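Local coordinates for nucleoporin NUP82 (Chaetomium thermophilum, PDB 5CWW), which probably serves as a structural component of the nuclear pore complex, this chain being its N-terminal beta-propeller portion, at residues 99-102 / 106-109; 55-58 / 63-66. All blocks are in the same frame, centred on the assembly; numbering follows the deposited sequence.

Interaction 1 of 2, residues 99-102 / 106-109; sequences DGAA and YRII
On an edge strand, 106-110, of a four-stranded antiparallel sheet, a propeller blade, R107 and I108 are met by D99 and G100 of the loop that leads into that strand. One backbone hydrogen bond joins them: I108 N donates to D99 O over 2.8 Å, with 145° at the hydrogen. The same carbonyl receives a CA-H...O contact from R107 CA (3.3 Å), and R107 CD also lies against it, so the oxygen is wrapped by one residue and bonded by the next.

The R107 chain bends at chi2 (-71°, about CB-CG), which carries its guanidinium back beside the loop. There A101 CB sits over one face, 3.7 Å from NH1, while D99 CB meets the edge in the plane, 3.3 Å from NH1. The D99 carboxylate, turned 68° from the guanidinium plane, leaves OD2 4.1 Å from NH1, too long for a salt bridge, though the charges may still attract. G100 passes its CA 4.0 Å from Y106 CD2, oblique to the ring; a CB would clash with that ring atom and, at this backbone conformation, crowd the carbonyl O of D99.

Outside the pair, R107 NE bonds to H147 O and its charge makes a cation-pi contact with F156. The opposite edge of strand 106-110 pairs with strand 63-68, placing the loop beyond the sheet's outer strand.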
loop_
_atom_site.group_PDB
_atom_site.type_symbol
_atom_site.label_atom_id
_atom_site.label_comp_id
_atom_site.label_asym_id
_atom_site.label_seq_id
_atom_site.Cartn_x
_atom_site.Cartn_y
_atom_site.Cartn_z
ATOM N N ASP B 99 21.791 -3.465 -29.581
ATOM C CA ASP B 99 21.558 -3.744 -28.167
ATOM C C ASP B 99 22.509 -2.953 -27.275
ATOM O O ASP B 99 22.434 -3.040 -26.050
ATOM C CB ASP B 99 21.706 -5.239 -27.883
ATOM C CG ASP B 99 20.586 -6.062 -28.488
ATOM O OD1 ASP B 99 20.171 -5.760 -29.628
ATOM O OD2 ASP B 99 20.117 -7.007 -27.821
ATOM N N GLY B 100 23.403 -2.187 -27.893
ATOM C CA GLY B 100 24.411 -1.443 -27.160
ATOM C C GLY B 100 25.623 -2.292 -26.827
ATOM O O GLY B 100 26.431 -1.929 -25.972
ATOM N N ALA B 101 25.754 -3.427 -27.508
ATOM C CA ALA B 101 26.878 -4.330 -27.286
ATOM C C ALA B 101 28.197 -3.680 -27.692
ATOM O O ALA B 101 29.267 -4.104 -27.253
ATOM C CB ALA B 101 26.672 -5.627 -28.052
ATOM N N ALA B 102 28.117 -2.650 -28.531
ATOM C CA ALA B 102 29.303 -1.921 -28.969
ATOM C C ALA B 102 29.704 -0.848 -27.957
ATOM O O ALA B 102 30.831 -0.355 -27.983
ATOM C CB ALA B 102 29.061 -1.293 -30.332
ATOM N N TYR B 106 26.810 -0.188 -21.252
ATOM C CA TYR B 106 25.468 0.134 -21.722
ATOM C C TYR B 106 24.860 -1.031 -22.494
ATOM O O TYR B 106 25.490 -1.589 -23.388
ATOM C CB TYR B 106 25.486 1.385 -22.601
ATOM C CG TYR B 106 24.142 1.704 -23.218
ATOM C CD1 TYR B 106 23.086 2.152 -22.433
ATOM C CD2 TYR B 106 23.927 1.555 -24.582
ATOM C CE1 TYR B 106 21.853 2.442 -22.991
ATOM C CE2 TYR B 106 22.698 1.844 -25.149
ATOM C CZ TYR B 106 21.665 2.286 -24.348
ATOM O OH TYR B 106 20.440 2.576 -24.905
ATOM N N ARG B 107 23.632 -1.389 -22.136
ATOM C CA ARG B 107 22.915 -2.473 -22.797
ATOM C C ARG B 107 21.423 -2.174 -22.838
ATOM O O ARG B 107 20.896 -1.496 -21.955
ATOM C CB ARG B 107 23.162 -3.802 -22.081
ATOM C CG ARG B 107 24.387 -4.566 -22.562
ATOM C CD ARG B 107 24.172 -5.154 -23.950
ATOM N NE ARG B 107 24.924 -6.391 -24.138
ATOM C CZ ARG B 107 24.743 -7.233 -25.151
ATOM N NH1 ARG B 107 23.832 -6.977 -26.080
ATOM N NH2 ARG B 107 25.475 -8.334 -25.234
ATOM N N ILE B 108 20.749 -2.681 -23.866
ATOM C CA ILE B 108 19.306 -2.518 -23.994
ATOM C C ILE B 108 18.617 -3.797 -23.527
ATOM O O ILE B 108 19.082 -4.901 -23.817
ATOM C CB ILE B 108 18.889 -2.186 -25.455
ATOM C CG1 ILE B 108 17.719 -1.202 -25.469
ATOM C CG2 ILE B 108 18.559 -3.445 -26.263
ATOM C CD1 ILE B 108 18.132 0.217 -25.171
ATOM N N ILE B 109 17.518 -3.639 -22.793
ATOM C CA ILE B 109 16.702 -4.769 -22.361
ATOM C C ILE B 109 15.303 -4.647 -22.948
ATOM O O ILE B 109 14.459 -3.923 -22.415
ATOM C CB ILE B 109 16.583 -4.863 -20.822
ATOM C CG1 ILE B 109 17.936 -4.641 -20.139
ATOM C CG2 ILE B 109 15.973 -6.204 -20.420
ATOM C CD1 ILE B 109 18.961 -5.691 -20.452
#

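Interaction 2 of 2, residues 55-58 / 63-66; sequences EIFV and QIRW
The F57 ring and the five-membered ring of W66 are nearly parallel (5°) but displaced, with little overlap, their centroids separated by 4.4 Å. W66 CD1 stands over one face of F57, offset toward its rim, and F57 CE2 is 3.4 Å from that atom. At the edges, I64 CG2 approaches F57 near its plane, while E55 OE1 and I56 O meet the indole in its plane.

With W66 CG anti to the backbone N, the indole reaches back along 55-58, and NE1 donates to E55 OE1 over 3.1 Å. The bond bends to 148° at the hydrogen; the acceptor lies close to the indole plane, yet NE1 comes from above the carboxylate. OE1 also forms a salt bridge with R52 and OE2 a hydrogen bond with S145, so three groups fix the rotation of this buried carboxylate, and the arginine probably stabilises its negative charge. A leucine in place of W66 would probably leave E55 OE1 without its indole donor and remove the indole edge that lies over the rim of F57.

The backbone supplies the register. V58 and R65 form a hydrogen-bonded pair, V58 N to R65 O at 2.9 Å and R65 N to V58 O at 2.8 Å, the latter almost straight at the hydrogen. F57 and W66 are the adjacent non-hydrogen-bonded pair, which puts both rings on one face of the sheet; V58 and R65 project from the other. The segment axes run at 158°, 4.6 Å apart at their closest. This is the antiparallel hairpin formed by the two middle strands of a four-stranded blade, as in WD-repeat-type beta-propellers.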
loop_
_atom_site.group_PDB
_atom_site.type_symbol
_atom_site.label_atom_id
_atom_site.label_comp_id
_atom_site.label_asym_id
_atom_site.label_seq_id
_atom_site.Cartn_x
_atom_site.Cartn_y
_atom_site.Cartn_z
ATOM N N GLU B 55 24.942 0.268 -10.832
ATOM C CA GLU B 55 24.116 -0.045 -11.994
ATOM C C GLU B 55 22.730 0.567 -11.843
ATOM O O GLU B 55 22.196 0.641 -10.734
ATOM C CB GLU B 55 23.985 -1.559 -12.184
ATOM C CG GLU B 55 25.290 -2.286 -12.470
ATOM C CD GLU B 55 25.082 -3.769 -12.727
ATOM O OE1 GLU B 55 23.915 -4.215 -12.752
ATOM O OE2 GLU B 55 26.086 -4.491 -12.904
ATOM N N ILE B 56 22.148 1.000 -12.959
ATOM C CA ILE B 56 20.783 1.508 -12.955
ATOM C C ILE B 56 19.982 0.928 -14.117
ATOM O O ILE B 56 20.540 0.549 -15.148
ATOM C CB ILE B 56 20.741 3.055 -13.033
ATOM C CG1 ILE B 56 21.366 3.563 -14.337
ATOM C CG2 ILE B 56 21.449 3.658 -11.830
ATOM C CD1 ILE B 56 21.132 5.039 -14.589
ATOM N N PHE B 57 18.669 0.865 -13.928
ATOM C CA PHE B 57 17.747 0.364 -14.939
ATOM C C PHE B 57 16.712 1.443 -15.217
ATOM O O PHE B 57 15.985 1.858 -14.316
ATOM C CB PHE B 57 17.077 -0.929 -14.471
ATOM C CG PHE B 57 18.046 -2.034 -14.165
ATOM C CD1 PHE B 57 18.724 -2.066 -12.957
ATOM C CD2 PHE B 57 18.282 -3.041 -15.086
ATOM C CE1 PHE B 57 19.618 -3.081 -12.674
ATOM C CE2 PHE B 57 19.174 -4.059 -14.809
ATOM C CZ PHE B 57 19.842 -4.080 -13.601
ATOM N N VAL B 58 16.655 1.895 -16.466
ATOM C CA VAL B 58 15.821 3.031 -16.839
ATOM C C VAL B 58 14.743 2.628 -17.834
ATOM O O VAL B 58 15.033 2.319 -18.991
ATOM C CB VAL B 58 16.668 4.163 -17.452
ATOM C CG1 VAL B 58 15.809 5.395 -17.724
ATOM C CG2 VAL B 58 17.833 4.512 -16.532
ATOM N N GLN B 63 10.832 -0.742 -23.096
ATOM C CA GLN B 63 12.175 -1.292 -22.924
ATOM C C GLN B 63 12.863 -0.720 -21.688
ATOM O O GLN B 63 12.529 0.373 -21.229
ATOM C CB GLN B 63 13.034 -1.021 -24.163
ATOM C CG GLN B 63 13.300 0.452 -24.430
ATOM C CD GLN B 63 14.106 0.681 -25.695
ATOM O OE1 GLN B 63 14.227 -0.207 -26.539
ATOM N NE2 GLN B 63 14.674 1.874 -25.826
ATOM N N ILE B 64 13.820 -1.476 -21.158
ATOM C CA ILE B 64 14.612 -1.047 -20.013
ATOM C C ILE B 64 16.067 -0.859 -20.430
ATOM O O ILE B 64 16.706 -1.788 -20.925
ATOM C CB ILE B 64 14.543 -2.065 -18.854
ATOM C CG1 ILE B 64 13.087 -2.342 -18.469
ATOM C CG2 ILE B 64 15.328 -1.550 -17.645
ATOM C CD1 ILE B 64 12.916 -3.485 -17.485
ATOM N N ARG B 65 16.585 0.348 -20.233
ATOM C CA ARG B 65 17.964 0.656 -20.594
ATOM C C ARG B 65 18.884 0.442 -19.398
ATOM O O ARG B 65 18.739 1.081 -18.357
ATOM C CB ARG B 65 18.073 2.084 -21.127
ATOM C CG ARG B 65 17.211 2.301 -22.358
ATOM C CD ARG B 65 17.318 3.703 -22.911
ATOM N NE ARG B 65 16.533 3.841 -24.134
ATOM C CZ ARG B 65 16.001 4.980 -24.567
ATOM N NH1 ARG B 65 16.175 6.104 -23.888
ATOM N NH2 ARG B 65 15.304 4.998 -25.693
ATOM N N TRP B 66 19.821 -0.485 -19.570
ATOM C CA TRP B 66 20.704 -0.936 -18.502
ATOM C C TRP B 66 22.099 -0.336 -18.652
ATOM O O TRP B 66 22.664 -0.342 -19.744
ATOM C CB TRP B 66 20.773 -2.463 -18.523
ATOM C CG TRP B 66 21.625 -3.077 -17.465
ATOM C CD1 TRP B 66 21.861 -2.593 -16.212
ATOM C CD2 TRP B 66 22.356 -4.302 -17.570
ATOM N NE1 TRP B 66 22.696 -3.444 -15.527
ATOM C CE2 TRP B 66 23.015 -4.500 -16.341
ATOM C CE3 TRP B 66 22.519 -5.251 -18.585
ATOM C CZ2 TRP B 66 23.824 -5.608 -16.099
ATOM C CZ3 TRP B 66 23.322 -6.349 -18.344
ATOM C CH2 TRP B 66 23.965 -6.519 -17.111
#

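Overall arrangement
Interactions 1 and 2 follow one another along the chain and meet at the same sheet, their centres about 10 Å apart. Strands 63-68 and 106-110 are neighbours in it, and two probable backbone hydrogen bonds join the contacts: R107 N to W66 O and I109 N to I64 O, each 2.8 Å. Packing adds to this, with I108 CD1 3.6 Å from R65 CG. The order across the blade is 49-52, 55-60, 63-68, 106-110, with loop 99-102 beyond the last strand. Interaction 2 is buried in the middle of the blade; interaction 1, only partly buried, lies at its outer strand, its centre about 30 Å from the centre of the chain, against about 21 Å for interaction 2.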